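Local coordinates for protein 2-hydroxyhepta-2,4-diene-1,7-dioate isomerase (Mycobacterium abscessus, PDB 3RR6) that is of unknown function but probably acts as a metal-binding isomerase or acetylpyruvate hydrolase of the fumarylacetoacetate hydrolase family, at residues 121-126 against 212-217. Residues are numbered along the deposited sequence; the frame is centred on the assembly and turned at random.
Sequences LAIVIG and AIVEWV
Ile123 reaches out from strand 115-125 and sets its CD1 methyl against helix 210-220, meeting Val214 and Ile213. This is strand-to-helix packing inside the fumarylacetoacetate hydrolase-type domain, a mostly beta structure in which this helix lies against the strands. CD1 of Ile123 sits 4.2 Å from CG2 of Val214 and 4.3 Å from CG2 of Ile213, so one methyl touches branches of two consecutive helix residues. The backbones stay well apart, with 8.8 Å between CA of Ile123 and CA of Val214; the gap is bridged by hydrocarbon, and the buried patch is small, about 130 Å².

The reach of Ile123 comes from its extended outer torsion (chi2 162°), which carries CD1 away from the strand. On the helix, Val214 has CG1 anti to its backbone N (chi1 170°), and the other branch, CG2, takes the contact. Ile125, two residues along the strand and on the same face, points its bond to CB at the helix too, but stands slightly farther off.

Around these three side chains, strand 228-230 contributes Ile229, which touches both Ile123 and Ile213 and is also joined to Ile123 by backbone hydrogen bonding. Thr231, just past the end of that strand, packs on the same two isoleucines while its OG1 hydrogen-bonds to O of Leu121. On the strand's other flank, Ile141 and Tyr144 of strand 141-152 press on Ile123. The helix turn itself is closed by Val217 N bonding to Ile213 O at 2.9 Å. CG2 of Ile123 lies 4.5 Å from CG2 of Val214, and CD1 of Ile125 stands 4.6 Å from the same valine methyl.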
ATOM      1  N   LEU A 121      -2.456  -1.798  -4.845  1.00 10.80           N
ATOM      2  CA  LEU A 121      -3.149  -2.474  -3.747  1.00 11.06           C
ATOM      3  C   LEU A 121      -2.113  -3.033  -2.780  1.00 11.34           C
ATOM      4  O   LEU A 121      -1.159  -3.697  -3.203  1.00 11.80           O
ATOM      5  CB  LEU A 121      -4.018  -3.616  -4.283  1.00 11.36           C
ATOM      6  CG  LEU A 121      -4.715  -4.471  -3.222  1.00 11.22           C
ATOM      7  CD1 LEU A 121      -5.848  -3.689  -2.570  1.00 12.79           C
ATOM      8  CD2 LEU A 121      -5.247  -5.778  -3.832  1.00 12.93           C
ATOM      9  N   ALA A 122      -2.304  -2.767  -1.486  1.00 10.76           N
ATOM     10  CA  ALA A 122      -1.394  -3.227  -0.440  1.00 10.83           C
ATOM     11  C   ALA A 122      -2.030  -4.301   0.427  1.00 10.91           C
ATOM     12  O   ALA A 122      -3.105  -4.099   0.978  1.00 11.98           O
ATOM     13  CB  ALA A 122      -0.964  -2.037   0.445  1.00 10.92           C
ATOM     14  N   ILE A 123      -1.351  -5.435   0.548  1.00 10.14           N
ATOM     15  CA  ILE A 123      -1.728  -6.506   1.475  1.00 10.40           C
ATOM     16  C   ILE A 123      -1.096  -6.206   2.830  1.00 10.48           C
ATOM     17  O   ILE A 123       0.091  -5.884   2.903  1.00 10.72           O
ATOM     18  CB  ILE A 123      -1.146  -7.846   0.997  1.00 10.22           C
ATOM     19  CG1 ILE A 123      -1.659  -8.233  -0.388  1.00 11.37           C
ATOM     20  CG2 ILE A 123      -1.440  -8.981   2.000  1.00 12.36           C
ATOM     21  CD1 ILE A 123      -0.790  -9.301  -1.045  1.00 13.20           C
ATOM     22  N   VAL A 124      -1.869  -6.320   3.905  1.00  9.99           N
ATOM     23  CA  VAL A 124      -1.326  -6.217   5.254  1.00 10.48           C
ATOM     24  C   VAL A 124      -1.439  -7.579   5.934  1.00 10.37           C
ATOM     25  O   VAL A 124      -2.543  -8.124   6.088  1.00 11.31           O
ATOM     26  CB  VAL A 124      -2.013  -5.131   6.103  1.00 10.17           C
ATOM     27  CG1 VAL A 124      -1.316  -5.018   7.474  1.00 11.59           C
ATOM     28  CG2 VAL A 124      -2.018  -3.769   5.361  1.00 12.62           C
ATOM     29  N   ILE A 125      -0.294  -8.125   6.341  1.00 10.54           N
ATOM     30  CA  ILE A 125      -0.213  -9.440   6.997  1.00 10.79           C
ATOM     31  C   ILE A 125      -0.698  -9.348   8.443  1.00 11.64           C
ATOM     32  O   ILE A 125      -0.448  -8.356   9.136  1.00 11.82           O
ATOM     33  CB  ILE A 125       1.248  -9.968   6.934  1.00 11.32           C
ATOM     34  CG1 ILE A 125       1.677 -10.148   5.470  1.00 11.45           C
ATOM     35  CG2 ILE A 125       1.450 -11.236   7.766  1.00 11.53           C
ATOM     36  CD1 ILE A 125       0.934 -11.220   4.690  1.00 12.91           C
ATOM     37  N   GLY A 126      -1.444 -10.363   8.879  1.00 12.53           N
ATOM     38  CA  GLY A 126      -2.028 -10.373  10.218  1.00 13.62           C
ATOM     39  C   GLY A 126      -1.530 -11.442  11.180  1.00 14.64           C
ATOM     40  O   GLY A 126      -1.892 -11.411  12.353  1.00 16.15           O
ATOM     41  N   ALA A 212      -1.066 -15.975  -4.768  1.00 11.87           N
ATOM     42  CA  ALA A 212       0.189 -16.317  -5.425  1.00 12.26           C
ATOM     43  C   ALA A 212       1.336 -15.456  -4.904  1.00 11.67           C
ATOM     44  O   ALA A 212       2.451 -15.938  -4.720  1.00 12.35           O
ATOM     45  CB  ALA A 212       0.041 -16.152  -6.938  1.00 12.51           C
ATOM     46  N   ILE A 213       1.048 -14.180  -4.663  1.00 11.66           N
ATOM     47  CA  ILE A 213       2.033 -13.249  -4.126  1.00 11.08           C
ATOM     48  C   ILE A 213       2.466 -13.652  -2.724  1.00 10.76           C
ATOM     49  O   ILE A 213       3.655 -13.706  -2.432  1.00 11.40           O
ATOM     50  CB  ILE A 213       1.488 -11.807  -4.120  1.00 11.03           C
ATOM     51  CG1 ILE A 213       1.286 -11.315  -5.548  1.00 11.12           C
ATOM     52  CG2 ILE A 213       2.447 -10.856  -3.367  1.00 11.60           C
ATOM     53  CD1 ILE A 213       0.489 -10.010  -5.638  1.00 12.02           C
ATOM     54  N   VAL A 214       1.495 -13.928  -1.858  1.00 10.80           N
ATOM     55  CA  VAL A 214       1.814 -14.362  -0.482  1.00 11.22           C
ATOM     56  C   VAL A 214       2.578 -15.684  -0.508  1.00 11.31           C
ATOM     57  O   VAL A 214       3.544 -15.869   0.238  1.00 10.92           O
ATOM     58  CB  VAL A 214       0.552 -14.440   0.380  1.00 11.99           C
ATOM     59  CG1 VAL A 214       0.838 -15.111   1.732  1.00 12.38           C
ATOM     60  CG2 VAL A 214      -0.020 -13.043   0.588  1.00 12.50           C
ATOM     61  N   GLU A 215       2.178 -16.609  -1.379  1.00 11.20           N
ATOM     62  CA  GLU A 215       2.918 -17.862  -1.528  1.00 12.05           C
ATOM     63  C   GLU A 215       4.388 -17.639  -1.909  1.00 12.43           C
ATOM     64  O   GLU A 215       5.296 -18.224  -1.305  1.00 12.67           O
ATOM     65  CB  GLU A 215       2.238 -18.792  -2.542  1.00 12.52           C
ATOM     66  CG  GLU A 215       2.879 -20.164  -2.640  1.00 14.28           C
ATOM     67  CD  GLU A 215       2.165 -21.087  -3.595  1.00 18.11           C
ATOM     68  OE1 GLU A 215       1.001 -21.436  -3.337  1.00 18.68           O
ATOM     69  OE2 GLU A 215       2.782 -21.480  -4.609  1.00 23.95           O
ATOM     70  N   TRP A 216       4.624 -16.778  -2.891  1.00 11.40           N
ATOM     71  CA  TRP A 216       5.991 -16.512  -3.340  1.00 11.39           C
ATOM     72  C   TRP A 216       6.815 -15.837  -2.248  1.00 11.24           C
ATOM     73  O   TRP A 216       7.925 -16.292  -1.930  1.00 11.17           O
ATOM     74  CB  TRP A 216       5.976 -15.647  -4.602  1.00 11.52           C
ATOM     75  CG  TRP A 216       7.318 -15.390  -5.203  1.00 11.58           C
ATOM     76  CD1 TRP A 216       8.131 -14.311  -4.969  1.00 11.49           C
ATOM     77  CD2 TRP A 216       8.004 -16.205  -6.164  1.00 11.62           C
ATOM     78  NE1 TRP A 216       9.280 -14.416  -5.718  1.00 12.03           N
ATOM     79  CE2 TRP A 216       9.225 -15.562  -6.466  1.00 12.06           C
ATOM     80  CE3 TRP A 216       7.701 -17.409  -6.807  1.00 12.81           C
ATOM     81  CZ2 TRP A 216      10.143 -16.088  -7.375  1.00 13.46           C
ATOM     82  CZ3 TRP A 216       8.615 -17.928  -7.705  1.00 13.75           C
ATOM     83  CH2 TRP A 216       9.824 -17.267  -7.978  1.00 13.66           C
ATOM     84  N   VAL A 217       6.285 -14.755  -1.688  1.00 10.72           N
ATOM     85  CA  VAL A 217       7.047 -13.967  -0.711  1.00 10.62           C
ATOM     86  C   VAL A 217       7.306 -14.793   0.552  1.00 11.35           C
ATOM     87  O   VAL A 217       8.415 -14.804   1.067  1.00 10.91           O
ATOM     88  CB  VAL A 217       6.355 -12.656  -0.376  1.00 10.66           C
ATOM     89  CG1 VAL A 217       7.119 -11.921   0.757  1.00 11.29           C
ATOM     90  CG2 VAL A 217       6.255 -11.778  -1.615  1.00 10.81           C
TER